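Local coordinates for glyoxalase-related enzyme, AraC type (Clostridium phytofermentans, PDB 3BT3), which is of unknown function but belongs to the VOC superfamily of glyoxalase-related proteins and probably takes part in transcription regulation, at the interface of chains A and B. Sequence-based numbering; all coordinates share one arbitrary frame. Chains: chain A/B, Glyoxalase-related enzyme, AraC type.

The interface of chains A and B. Residues chain A 45, 65, 79, 96-98; chain B 15, 19-21.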
loop_
_atom_site.group_PDB
_atom_site.type_symbol
_atom_site.label_atom_id
_atom_site.label_comp_id
_atom_site.label_asym_id
_atom_site.label_seq_id
_atom_site.Cartn_x
_atom_site.Cartn_y
_atom_site.Cartn_z
ATOM N N TRP A 45 -3.384 -2.283 -16.757
ATOM C CA TRP A 45 -3.121 -1.032 -16.055
ATOM C C TRP A 45 -2.227 -0.110 -16.896
ATOM O O TRP A 45 -1.829 -0.453 -18.004
ATOM C CB TRP A 45 -2.425 -1.318 -14.724
ATOM C CG TRP A 45 -3.302 -1.914 -13.679
ATOM C CD1 TRP A 45 -4.359 -2.762 -13.874
ATOM C CD2 TRP A 45 -3.160 -1.769 -12.260
ATOM N NE1 TRP A 45 -4.878 -3.152 -12.663
ATOM C CE2 TRP A 45 -4.160 -2.560 -11.657
ATOM C CE3 TRP A 45 -2.281 -1.047 -11.440
ATOM C CZ2 TRP A 45 -4.304 -2.654 -10.272
ATOM C CZ3 TRP A 45 -2.424 -1.139 -10.064
ATOM C CH2 TRP A 45 -3.430 -1.938 -9.493
ATOM N N ASP A 65 -4.524 1.742 -12.064
ATOM C CA ASP A 65 -5.581 1.091 -12.821
ATOM C C ASP A 65 -6.282 1.984 -13.841
ATOM O O ASP A 65 -6.763 1.492 -14.853
ATOM C CB ASP A 65 -6.602 0.458 -11.869
ATOM C CG ASP A 65 -7.149 1.443 -10.849
ATOM O OD1 ASP A 65 -6.383 1.905 -9.967
ATOM O OD2 ASP A 65 -8.353 1.758 -10.932
ATOM N N ARG A 79 -4.035 5.900 -6.135
ATOM C CA ARG A 79 -4.327 4.605 -5.538
ATOM C C ARG A 79 -3.651 3.439 -6.258
ATOM O O ARG A 79 -4.146 2.317 -6.225
ATOM C CB ARG A 79 -5.837 4.365 -5.494
ATOM C CG ARG A 79 -6.480 4.182 -6.852
ATOM C CD ARG A 79 -7.742 3.360 -6.703
ATOM N NE ARG A 79 -8.641 3.951 -5.721
ATOM C CZ ARG A 79 -9.677 4.726 -6.026
ATOM N NH1 ARG A 79 -9.956 5.002 -7.296
ATOM N NH2 ARG A 79 -10.427 5.237 -5.058
ATOM N N MET A 96 -6.396 -5.658 -2.729
ATOM C CA MET A 96 -7.359 -4.694 -3.229
ATOM C C MET A 96 -8.772 -5.169 -3.547
ATOM O O MET A 96 -8.987 -6.247 -4.096
ATOM C CB MET A 96 -6.749 -3.930 -4.425
ATOM C CG MET A 96 -6.241 -4.752 -5.612
ATOM S SD MET A 96 -5.188 -3.765 -6.797
ATOM C CE MET A 96 -3.655 -4.463 -6.471
ATOM N N MET A 97 -9.732 -4.334 -3.167
ATOM C CA MET A 97 -11.144 -4.598 -3.388
ATOM C C MET A 97 -11.485 -4.184 -4.814
ATOM O O MET A 97 -11.163 -3.068 -5.233
ATOM C CB MET A 97 -11.988 -3.785 -2.399
ATOM C CG MET A 97 -13.503 -4.059 -2.457
ATOM S SD MET A 97 -14.515 -2.751 -1.681
ATOM C CE MET A 97 -14.155 -2.987 0.044
ATOM N N ILE A 98 -12.122 -5.081 -5.561
ATOM C CA ILE A 98 -12.502 -4.766 -6.926
ATOM C C ILE A 98 -13.942 -5.122 -7.249
ATOM O O ILE A 98 -14.673 -5.685 -6.434
ATOM C CB ILE A 98 -11.620 -5.488 -7.957
ATOM C CG1 ILE A 98 -11.928 -6.980 -7.944
ATOM C CG2 ILE A 98 -10.153 -5.243 -7.661
ATOM C CD1 ILE A 98 -11.339 -7.715 -9.120
ATOM N N GLU B 15 -7.884 -1.602 -17.841
ATOM C CA GLU B 15 -8.284 -3.040 -17.901
ATOM C C GLU B 15 -9.529 -3.235 -18.760
ATOM O O GLU B 15 -9.776 -2.465 -19.696
ATOM C CB GLU B 15 -8.549 -3.570 -16.493
ATOM C CG GLU B 15 -9.432 -2.694 -15.628
ATOM C CD GLU B 15 -8.679 -1.545 -14.988
ATOM O OE1 GLU B 15 -9.260 -0.864 -14.116
ATOM O OE2 GLU B 15 -7.509 -1.315 -15.349
ATOM N N VAL B 19 -12.897 -2.793 -12.252
ATOM C CA VAL B 19 -12.301 -1.572 -11.737
ATOM C C VAL B 19 -11.826 -1.764 -10.301
ATOM O O VAL B 19 -12.380 -2.573 -9.554
ATOM C CB VAL B 19 -13.296 -0.400 -11.779
ATOM C CG1 VAL B 19 -13.673 -0.102 -13.212
ATOM C CG2 VAL B 19 -14.532 -0.728 -10.970
ATOM N N VAL B 20 -10.789 -1.028 -9.922
ATOM C CA VAL B 20 -10.265 -1.111 -8.571
ATOM C C VAL B 20 -11.034 -0.133 -7.687
ATOM O O VAL B 20 -11.093 1.054 -7.989
ATOM C CB VAL B 20 -8.764 -0.751 -8.538
ATOM C CG1 VAL B 20 -8.289 -0.619 -7.096
ATOM C CG2 VAL B 20 -7.969 -1.814 -9.250
ATOM N N ARG B 21 -11.633 -0.628 -6.606
ATOM C CA ARG B 21 -12.387 0.249 -5.713
ATOM C C ARG B 21 -11.470 0.795 -4.628
ATOM O O ARG B 21 -11.486 1.985 -4.333
ATOM C CB ARG B 21 -13.558 -0.495 -5.059
ATOM C CG ARG B 21 -14.578 -1.058 -6.034
ATOM C CD ARG B 21 -15.985 -0.529 -5.736
ATOM N NE ARG B 21 -16.110 0.877 -6.103
ATOM C CZ ARG B 21 -15.948 1.333 -7.340
ATOM N NH1 ARG B 21 -15.661 0.489 -8.322
ATOM N NH2 ARG B 21 -16.061 2.629 -7.599
#
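B:Val20 pushes its forked side chain into chain A between A:Asp65, A:Trp45, A:Met96 and A:Arg79. Around it strand 19-22 of chain B pairs antiparallel with strand 92-99 of chain A, A:Ile98 bridging to B:Val20. The patch and its twin belong to a two-fold symmetric interface between copies of one protein, possibly the biological dimer. B:Val20 CG1 lies anti to the backbone N (chi1 171°), which turns that methyl toward A:Arg79 and CG2 toward the indole. B:Val20 CG1 slides past the arginine in the opposite sense, 4.0 Å from A:Arg79 CD. A:Arg79 suits both roles here: its aliphatic chain meets the methyl, while NH2 points toward B:Arg21 O at 3.5 Å. B:Val20 CG2 comes 3.9 Å from A:Trp45 CZ2, the side chains crossing at about a right angle on a broad, flat ring. A short, branched residue can thus meet two neighbours at once. A:Asp65 packs obliquely against the same valine, its carboxylate carbon CG 3.6 Å from B:Val20 CB. A:Asp65 CA also lies over one indole face, toward the rim, and A:Met96 SD sits in plane at the ring edge, its flexible thioether filling in beside B:Val20 CG2.

Along the strands, B:Arg21 N donates a hydrogen bond to A:Met97 O (2.8 Å). Their side chains run obliquely past each other, A:Met97 SD 4.2 Å from B:Arg21 CB. In the loop ahead of strand 19-22, B:Glu15 brings its carboxylate past A:Trp45, the planes 45° apart. B:Glu15 OE2 lies 2.9 Å from A:Asp65 O, a hydrogen bond only if the carboxyl is protonated, otherwise two facing acceptors; the structure alone does not show which. Like charge nearby might favour protonation: A:Asp65 OD2 and B:Glu15 OE1 are 4.2 Å apart.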